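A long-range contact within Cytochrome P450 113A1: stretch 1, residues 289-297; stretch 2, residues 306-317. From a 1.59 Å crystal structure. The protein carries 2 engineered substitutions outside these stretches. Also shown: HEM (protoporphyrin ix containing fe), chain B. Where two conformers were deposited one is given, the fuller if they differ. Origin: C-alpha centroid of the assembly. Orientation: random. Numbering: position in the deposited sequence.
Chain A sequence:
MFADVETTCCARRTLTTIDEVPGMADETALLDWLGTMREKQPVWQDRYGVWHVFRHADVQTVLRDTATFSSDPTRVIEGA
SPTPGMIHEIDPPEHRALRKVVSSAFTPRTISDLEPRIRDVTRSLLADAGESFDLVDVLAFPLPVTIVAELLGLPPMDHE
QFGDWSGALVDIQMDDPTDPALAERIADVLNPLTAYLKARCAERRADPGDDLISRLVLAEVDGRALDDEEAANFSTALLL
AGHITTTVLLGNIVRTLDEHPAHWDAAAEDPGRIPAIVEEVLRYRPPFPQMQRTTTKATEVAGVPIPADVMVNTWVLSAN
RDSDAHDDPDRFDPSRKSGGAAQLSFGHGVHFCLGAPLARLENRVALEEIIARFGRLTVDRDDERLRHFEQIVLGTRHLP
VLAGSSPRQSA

Stretch 1 289-297: PQMQRTTTK
Stretch 2 306-317: IPADVMVNTWVL

Arg293 and Val312 form one hydrogen-bonded pair: Arg293 N to Val312 O and Val312 N to Arg293 O are both 2.8 Å. Met291 and Thr314 form the next, with Met291 N to Thr314 O at 3.0 Å and Thr314 N to Met291 O at 2.8 Å. Between them sits the non-hydrogen-bonded pair Gln292-Asn313, CA to CA 4.6 Å; Thr294-Met311 follows at 4.3 Å, CA to CA. The two strands, one through Met291 to Thr295 and one through Met311 to Thr314, run antiparallel, with axes at 148° and 4.4 Å apart at their closest. Phi/psi values are extended, for example -133/167 at Arg293 and -127/129 at Val312.

Thr295 closes one end. Thr295 N donates to Val310 O (2.8 Å), and Thr295 O accepts from Asp309 N (2.9 Å). The Thr295 CA-to-CB bond points toward stretch 2, with chi1 p (54°). Thr295 OG1 donates to Pro307 O (2.8 Å) and accepts from Val310 N (3.1 Å). Threonine suits this buried place: its hydroxyl bonds both ways while its methyl packs, Thr295 CG2 to Val312 CG2 3.7 Å. Asp309 turns the chain with phi/psi 62/40. At the other end Leu317 N, in a helix, donates to Pro289 O (3.0 Å).

Arg293 (m, m, t, chi4 -99°) extends its guanidinium to the heme. Arg293 NH2 donates to HEM O1A (2.8 Å), Arg293 NH1 to HEM O2A (2.9 Å) and to Gln292 O (3.0 Å).

Side chains alternate between faces. Met291, Arg293, Val312 (t) and Thr314 (p) share one; Gln292, Thr294, Met311 and Asn313 share the other. Apolar groups also touch: Met291 SD meets Val316 CG2 at 3.8 Å, and Pro289 CB packs on Leu317 CB (3.7 Å). Gln290 (p, t) lays OE1 over one face of the Trp315 ring (m, chi2 87°), Gln290 OE1 to Trp315 CZ2 3.1 Å. The stretches bury 925 Å², both sides summed.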

ATOM      1  N   PRO A 289      -6.765   2.670  -2.559  1.00 11.47           N
ATOM      2  CA  PRO A 289      -7.973   3.501  -2.379  1.00 11.81           C
ATOM      3  C   PRO A 289      -9.148   2.786  -1.741  1.00 11.19           C
ATOM      4  O   PRO A 289     -10.122   3.450  -1.293  1.00 11.82           O
ATOM      5  CB  PRO A 289      -8.295   3.933  -3.834  1.00 12.57           C
ATOM      6  CG  PRO A 289      -7.698   2.883  -4.671  1.00 13.65           C
ATOM      7  CD  PRO A 289      -6.441   2.457  -3.994  1.00 12.62           C
ATOM      8  N   GLN A 290      -9.067   1.473  -1.658  1.00 12.57           N
ATOM      9  CA  GLN A 290     -10.171   0.664  -1.123  1.00 14.81           C
ATOM     10  C   GLN A 290      -9.651  -0.534  -0.364  1.00 14.91           C
ATOM     11  O   GLN A 290      -8.552  -1.041  -0.649  1.00 14.93           O
ATOM     12  CB  GLN A 290     -11.075   0.208  -2.285  1.00 15.79           C
ATOM     13  CG  GLN A 290     -10.338  -0.579  -3.364  1.00 20.98           C
ATOM     14  CD  GLN A 290     -11.155  -0.925  -4.600  1.00 21.93           C
ATOM     15  OE1 GLN A 290     -12.184  -0.309  -4.895  1.00 26.36           O
ATOM     16  NE2 GLN A 290     -10.712  -1.955  -5.314  1.00 30.87           N
ATOM     17  N   MET A 291     -10.438  -0.981   0.625  1.00 14.58           N
ATOM     18  CA  MET A 291     -10.171  -2.224   1.359  1.00 15.07           C
ATOM     19  C   MET A 291     -11.422  -3.063   1.357  1.00 13.42           C
ATOM     20  O   MET A 291     -12.473  -2.519   1.207  1.00 12.89           O
ATOM     21  CB  MET A 291      -9.733  -1.981   2.824  1.00 14.98           C
ATOM     22  CG  MET A 291      -8.301  -1.548   2.915  0.60 19.52           C
ATOM     23  SD  MET A 291      -8.529   0.159   3.211  0.60 24.96           S
ATOM     24  CE  MET A 291      -8.639   0.127   4.994  0.60 20.58           C
ATOM     25  N   GLN A 292     -11.278  -4.375   1.514  1.00 13.09           N
ATOM     26  CA  GLN A 292     -12.422  -5.280   1.457  1.00 12.69           C
ATOM     27  C   GLN A 292     -12.678  -5.937   2.775  1.00 12.52           C
ATOM     28  O   GLN A 292     -11.735  -6.260   3.528  1.00 11.36           O
ATOM     29  CB  GLN A 292     -12.199  -6.400   0.404  1.00 15.17           C
ATOM     30  CG  GLN A 292     -12.374  -5.811  -1.029  0.70 17.85           C
ATOM     31  CD  GLN A 292     -11.124  -5.101  -1.532  0.70 24.51           C
ATOM     32  OE1 GLN A 292     -11.165  -3.966  -2.049  0.70 26.17           O
ATOM     33  NE2 GLN A 292     -10.000  -5.774  -1.392  0.70 23.99           N
ATOM     34  N   ARG A 293     -13.967  -6.085   3.063  1.00 11.17           N
ATOM     35  CA  ARG A 293     -14.471  -6.843   4.251  1.00 10.18           C
ATOM     36  C   ARG A 293     -15.591  -7.778   3.809  1.00 11.49           C
ATOM     37  O   ARG A 293     -16.106  -7.649   2.699  1.00 10.94           O
ATOM     38  CB  ARG A 293     -14.964  -5.894   5.366  1.00 11.18           C
ATOM     39  CG  ARG A 293     -13.897  -4.930   5.859  1.00  9.34           C
ATOM     40  CD  ARG A 293     -12.809  -5.745   6.611  1.00  8.47           C
ATOM     41  NE  ARG A 293     -11.885  -4.891   7.376  1.00 10.29           N
ATOM     42  CZ  ARG A 293     -10.675  -4.522   6.950  1.00 11.82           C
ATOM     43  NH1 ARG A 293     -10.241  -4.818   5.721  1.00 10.66           N
ATOM     44  NH2 ARG A 293      -9.869  -3.868   7.780  1.00 12.71           N
ATOM     45  N   THR A 294     -15.965  -8.714   4.682  1.00 11.48           N
ATOM     46  CA  THR A 294     -17.144  -9.548   4.388  1.00 11.07           C
ATOM     47  C   THR A 294     -18.077  -9.494   5.591  1.00 11.41           C
ATOM     48  O   THR A 294     -17.632  -9.630   6.715  1.00 11.74           O
ATOM     49  CB  THR A 294     -16.733 -10.984   4.080  1.00 11.33           C
ATOM     50  OG1 THR A 294     -15.951 -11.502   5.158  0.60 14.55           O
ATOM     51  CG2 THR A 294     -15.958 -11.038   2.782  0.60 12.45           C
ATOM     52  N   THR A 295     -19.373  -9.277   5.376  1.00 11.20           N
ATOM     53  CA  THR A 295     -20.273  -9.228   6.529  1.00 11.12           C
ATOM     54  C   THR A 295     -20.487 -10.633   7.103  1.00 11.18           C
ATOM     55  O   THR A 295     -20.644 -11.616   6.363  1.00 12.03           O
ATOM     56  CB  THR A 295     -21.650  -8.660   6.151  1.00 11.44           C
ATOM     57  OG1 THR A 295     -22.180  -9.406   5.064  1.00 11.19           O
ATOM     58  CG2 THR A 295     -21.492  -7.205   5.689  1.00 11.36           C
ATOM     59  N   THR A 296     -20.511 -10.693   8.417  1.00 11.91           N
ATOM     60  CA  THR A 296     -20.736 -11.990   9.097  1.00 12.28           C
ATOM     61  C   THR A 296     -22.201 -12.182   9.488  1.00 14.35           C
ATOM     62  O   THR A 296     -22.574 -13.251   9.977  1.00 15.56           O
ATOM     63  CB  THR A 296     -19.892 -12.098  10.369  1.00 13.16           C
ATOM     64  OG1 THR A 296     -20.253 -11.080  11.315  1.00 12.95           O
ATOM     65  CG2 THR A 296     -18.422 -11.922   9.971  1.00 13.72           C
ATOM     66  N   LYS A 297     -22.976 -11.122   9.318  1.00 12.93           N
ATOM     67  CA  LYS A 297     -24.385 -11.066   9.701  1.00 13.31           C
ATOM     68  C   LYS A 297     -25.038  -9.885   9.026  1.00 13.60           C
ATOM     69  O   LYS A 297     -24.360  -8.982   8.549  1.00 13.30           O
ATOM     70  CB  LYS A 297     -24.525 -10.915  11.222  1.00 13.89           C
ATOM     71  CG  LYS A 297     -23.779  -9.708  11.801  0.50 14.31           C
ATOM     72  CD  LYS A 297     -23.867  -9.704  13.310  0.50 16.65           C
ATOM     73  CE  LYS A 297     -23.451  -8.364  13.863  0.50 16.65           C
ATOM     74  NZ  LYS A 297     -24.093  -8.125  15.214  0.50 21.86           N
ATOM     75  N   ILE A 306     -27.543  -4.048   4.771  1.00  9.66           N
ATOM     76  CA  ILE A 306     -26.598  -4.923   4.084  1.00  9.99           C
ATOM     77  C   ILE A 306     -26.771  -6.380   4.582  1.00 10.46           C
ATOM     78  O   ILE A 306     -26.824  -6.613   5.753  1.00 11.39           O
ATOM     79  CB  ILE A 306     -25.151  -4.456   4.308  1.00  8.34           C
ATOM     80  CG1 ILE A 306     -24.949  -3.018   3.832  1.00 10.29           C
ATOM     81  CG2 ILE A 306     -24.215  -5.381   3.528  1.00 10.41           C
ATOM     82  CD1 ILE A 306     -23.503  -2.458   4.099  1.00 12.56           C
ATOM     83  N   PRO A 307     -26.960  -7.329   3.665  1.00 10.39           N
ATOM     84  CA  PRO A 307     -27.190  -8.702   4.131  1.00 10.60           C
ATOM     85  C   PRO A 307     -25.915  -9.362   4.646  1.00 10.45           C
ATOM     86  O   PRO A 307     -24.808  -8.845   4.451  1.00 10.76           O
ATOM     87  CB  PRO A 307     -27.644  -9.444   2.881  1.00 11.70           C
ATOM     88  CG  PRO A 307     -27.127  -8.622   1.778  1.00 13.09           C
ATOM     89  CD  PRO A 307     -26.991  -7.215   2.192  1.00 10.83           C
ATOM     90  N   ALA A 308     -26.102 -10.523   5.273  1.00 11.01           N
ATOM     91  CA  ALA A 308     -24.953 -11.360   5.681  1.00 11.93           C
ATOM     92  C   ALA A 308     -24.221 -11.929   4.493  1.00 11.34           C
ATOM     93  O   ALA A 308     -24.792 -12.159   3.408  1.00 11.95           O
ATOM     94  CB  ALA A 308     -25.475 -12.515   6.555  1.00 12.96           C
ATOM     95  N   ASP A 309     -22.937 -12.249   4.721  1.00 10.49           N
ATOM     96  CA  ASP A 309     -22.174 -13.009   3.734  1.00 12.37           C
ATOM     97  C   ASP A 309     -22.015 -12.320   2.388  1.00 11.99           C
ATOM     98  O   ASP A 309     -22.036 -12.982   1.341  1.00 13.52           O
ATOM     99  CB  ASP A 309     -22.790 -14.428   3.555  1.00 12.45           C
ATOM    100  CG  ASP A 309     -22.843 -15.198   4.871  1.00 18.58           C
ATOM    101  OD1 ASP A 309     -21.856 -15.158   5.631  1.00 17.77           O
ATOM    102  OD2 ASP A 309     -23.907 -15.784   5.162  1.00 21.10           O
ATOM    103  N   VAL A 310     -21.790 -11.003   2.422  1.00 10.69           N
ATOM    104  CA  VAL A 310     -21.462 -10.283   1.206  1.00 11.55           C
ATOM    105  C   VAL A 310     -20.199  -9.442   1.429  1.00 11.28           C
ATOM    106  O   VAL A 310     -19.824  -9.152   2.573  1.00 12.49           O
ATOM    107  CB  VAL A 310     -22.637  -9.384   0.710  1.00 11.16           C
ATOM    108  CG1 VAL A 310     -23.907 -10.207   0.429  1.00 12.59           C
ATOM    109  CG2 VAL A 310     -22.932  -8.287   1.737  1.00 13.16           C
ATOM    110  N   MET A 311     -19.532  -9.122   0.314  1.00 10.90           N
ATOM    111  CA  MET A 311     -18.308  -8.326   0.377  1.00 11.93           C
ATOM    112  C   MET A 311     -18.669  -6.833   0.426  1.00 11.25           C
ATOM    113  O   MET A 311     -19.621  -6.410  -0.220  1.00 11.14           O
ATOM    114  CB  MET A 311     -17.439  -8.637  -0.816  1.00 12.92           C
ATOM    115  CG  MET A 311     -16.242  -7.729  -0.928  0.50 12.44           C
ATOM    116  SD  MET A 311     -14.826  -8.592  -1.667  0.50 16.13           S
ATOM    117  CE  MET A 311     -14.460  -9.734  -0.345  0.50 14.97           C
ATOM    118  N   VAL A 312     -17.905  -6.083   1.210  1.00 10.09           N
ATOM    119  CA  VAL A 312     -18.083  -4.630   1.383  1.00 11.52           C
ATOM    120  C   VAL A 312     -16.736  -3.995   1.096  1.00 11.96           C
ATOM    121  O   VAL A 312     -15.723  -4.419   1.674  1.00 14.18           O
ATOM    122  CB  VAL A 312     -18.478  -4.316   2.843  1.00 11.81           C
ATOM    123  CG1 VAL A 312     -18.640  -2.801   3.008  1.00 12.01           C
ATOM    124  CG2 VAL A 312     -19.791  -5.071   3.210  1.00 11.36           C
ATOM    125  N   ASN A 313     -16.718  -2.991   0.221  1.00 11.88           N
ATOM    126  CA  ASN A 313     -15.484  -2.267  -0.194  1.00 12.16           C
ATOM    127  C   ASN A 313     -15.554  -0.922   0.521  1.00 13.26           C
ATOM    128  O   ASN A 313     -16.524  -0.176   0.323  1.00 14.97           O
ATOM    129  CB  ASN A 313     -15.638  -2.042  -1.727  1.00 15.17           C
ATOM    130  CG  ASN A 313     -15.069  -3.148  -2.551  0.50 16.99           C
ATOM    131  OD1 ASN A 313     -15.768  -3.714  -3.379  0.50 20.49           O
ATOM    132  ND2 ASN A 313     -13.792  -3.449  -2.364  0.50 17.68           N
ATOM    133  N   THR A 314     -14.564  -0.615   1.342  1.00 11.33           N
ATOM    134  CA  THR A 314     -14.504   0.706   2.011  1.00 11.92           C
ATOM    135  C   THR A 314     -13.575   1.615   1.241  1.00 12.29           C
ATOM    136  O   THR A 314     -12.404   1.294   1.116  1.00 12.76           O
ATOM    137  CB  THR A 314     -13.962   0.641   3.446  1.00 13.20           C
ATOM    138  OG1 THR A 314     -12.683   0.005   3.488  1.00 15.43           O
ATOM    139  CG2 THR A 314     -14.913  -0.119   4.402  1.00 14.01           C
ATOM    140  N   TRP A 315     -14.102   2.713   0.721  1.00 10.66           N
ATOM    141  CA  TRP A 315     -13.356   3.595  -0.178  1.00 12.43           C
ATOM    142  C   TRP A 315     -12.605   4.651   0.620  1.00 12.37           C
ATOM    143  O   TRP A 315     -13.085   5.765   0.890  1.00 11.51           O
ATOM    144  CB  TRP A 315     -14.304   4.219  -1.192  1.00 11.95           C
ATOM    145  CG  TRP A 315     -14.637   3.312  -2.332  1.00 13.40           C
ATOM    146  CD1 TRP A 315     -15.628   2.412  -2.365  1.00 16.20           C
ATOM    147  CD2 TRP A 315     -13.954   3.250  -3.589  1.00 14.77           C
ATOM    148  NE1 TRP A 315     -15.640   1.757  -3.624  1.00 19.49           N
ATOM    149  CE2 TRP A 315     -14.609   2.263  -4.378  1.00 18.74           C
ATOM    150  CE3 TRP A 315     -12.818   3.903  -4.106  1.00 14.13           C
ATOM    151  CZ2 TRP A 315     -14.183   1.931  -5.675  1.00 19.19           C
ATOM    152  CZ3 TRP A 315     -12.407   3.593  -5.399  1.00 17.26           C
ATOM    153  CH2 TRP A 315     -13.084   2.615  -6.169  1.00 17.31           C
ATOM    154  N   VAL A 316     -11.384   4.277   1.022  1.00 16.70           N
ATOM    155  CA  VAL A 316     -10.518   5.238   1.723  1.00 17.90           C
ATOM    156  C   VAL A 316     -10.290   6.507   0.864  1.00 17.25           C
ATOM    157  O   VAL A 316     -10.217   7.619   1.378  1.00 19.01           O
ATOM    158  CB  VAL A 316      -9.215   4.555   2.170  1.00 20.22           C
ATOM    159  CG1 VAL A 316      -8.102   5.568   2.413  0.70 19.61           C
ATOM    160  CG2 VAL A 316      -9.526   3.766   3.474  0.70 18.64           C
ATOM    161  N   LEU A 317     -10.173   6.345  -0.451  1.00 18.08           N
ATOM    162  CA  LEU A 317      -9.990   7.509  -1.327  1.00 17.51           C
ATOM    163  C   LEU A 317     -11.151   8.464  -1.179  1.00 19.13           C
ATOM    164  O   LEU A 317     -10.930   9.684  -1.109  1.00 18.95           O
ATOM    165  CB  LEU A 317      -9.879   7.046  -2.769  1.00 18.42           C
ATOM    166  CG  LEU A 317      -9.843   8.186  -3.794  1.00 19.08           C
ATOM    167  CD1 LEU A 317      -8.595   9.107  -3.549  1.00 22.66           C
ATOM    168  CD2 LEU A 317      -9.805   7.594  -5.197  1.00 23.41           C
TER
HETATM  169  CHA HEM B 412      -1.940  -3.267   6.513  1.00 12.24           C
HETATM  170  CHB HEM B 412      -1.582   0.581   3.534  1.00 10.52           C
HETATM  171  CHC HEM B 412       3.239   0.088   3.528  1.00 14.69           C
HETATM  172  CHD HEM B 412       2.821  -4.189   5.809  1.00 13.38           C
HETATM  173  C1A HEM B 412      -2.211  -2.143   5.759  1.00 11.79           C
HETATM  174  C2A HEM B 412      -3.552  -1.581   5.562  1.00 11.12           C
HETATM  175  C3A HEM B 412      -3.457  -0.538   4.734  1.00 10.18           C
HETATM  176  C4A HEM B 412      -2.063  -0.393   4.364  1.00 10.32           C
HETATM  177  CMA HEM B 412      -4.608   0.351   4.212  1.00 10.50           C
HETATM  178  CAA HEM B 412      -4.843  -2.092   6.229  1.00 11.83           C
HETATM  179  CBA HEM B 412      -5.436  -3.269   5.475  1.00 12.51           C
HETATM  180  CGA HEM B 412      -6.845  -3.618   5.960  1.00 13.91           C
HETATM  181  O1A HEM B 412      -7.362  -2.954   6.902  1.00 13.54           O
HETATM  182  O2A HEM B 412      -7.406  -4.613   5.402  1.00 12.07           O
HETATM  183  C1B HEM B 412      -0.224   0.784   3.284  1.00 11.04           C
HETATM  184  C2B HEM B 412       0.322   1.893   2.543  1.00 11.14           C
HETATM  185  C3B HEM B 412       1.669   1.763   2.546  1.00 12.51           C
HETATM  186  C4B HEM B 412       1.960   0.550   3.300  1.00 12.70           C
HETATM  187  CMB HEM B 412      -0.610   2.960   1.930  1.00 12.64           C
HETATM  188  CAB HEM B 412       2.773   2.617   1.892  1.00 14.56           C
HETATM  189  CBB HEM B 412       2.623   3.898   1.794  1.00 16.65           C
HETATM  190  C1C HEM B 412       3.541  -1.110   4.140  1.00 13.35           C
HETATM  191  C2C HEM B 412       4.883  -1.640   4.316  1.00 14.47           C
HETATM  192  C3C HEM B 412       4.768  -2.828   4.947  1.00 13.07           C
HETATM  193  C4C HEM B 412       3.347  -3.073   5.203  1.00 12.68           C
HETATM  194  CMC HEM B 412       6.154  -0.892   3.831  1.00 15.87           C
HETATM  195  CAC HEM B 412       5.863  -3.838   5.343  1.00 17.74           C
HETATM  196  CBC HEM B 412       7.053  -3.470   5.818  1.00 22.66           C
HETATM  197  C1D HEM B 412       1.510  -4.301   6.160  1.00 11.76           C
HETATM  198  C2D HEM B 412       0.990  -5.439   6.848  1.00 13.95           C
HETATM  199  C3D HEM B 412      -0.457  -5.153   7.084  1.00 12.38           C
HETATM  200  C4D HEM B 412      -0.701  -3.865   6.504  1.00 10.73           C
HETATM  201  CMD HEM B 412       1.766  -6.721   7.274  1.00 14.33           C
HETATM  202  CAD HEM B 412      -1.500  -6.052   7.772  1.00 11.56           C
HETATM  203  CBD HEM B 412      -1.618  -5.723   9.273  1.00 11.86           C
HETATM  204  CGD HEM B 412      -2.718  -6.530   9.890  1.00 13.11           C
HETATM  205  O1D HEM B 412      -3.540  -7.128   9.174  1.00 12.77           O
HETATM  206  O2D HEM B 412      -2.763  -6.568  11.138  1.00 12.70           O
HETATM  207  NA  HEM B 412      -1.300  -1.367   5.023  1.00 10.32           N
HETATM  208  NB  HEM B 412       0.792  -0.067   3.710  1.00 10.64           N
HETATM  209  NC  HEM B 412       2.656  -2.028   4.673  1.00 10.67           N
HETATM  210  ND  HEM B 412       0.471  -3.368   5.966  1.00 10.46           N
HETATM  211 FE   HEM B 412       0.661  -1.609   4.968  1.00 12.77          FE
HETATM  212  O   HOH W   1     -19.350 -14.103   6.153  1.00 27.58           O
HETATM  213  O   HOH W   2     -21.773 -15.431   8.242  1.00 35.13           O
HETATM  214  O   HOH W   3       0.308  -2.716   3.080  1.00 27.42           O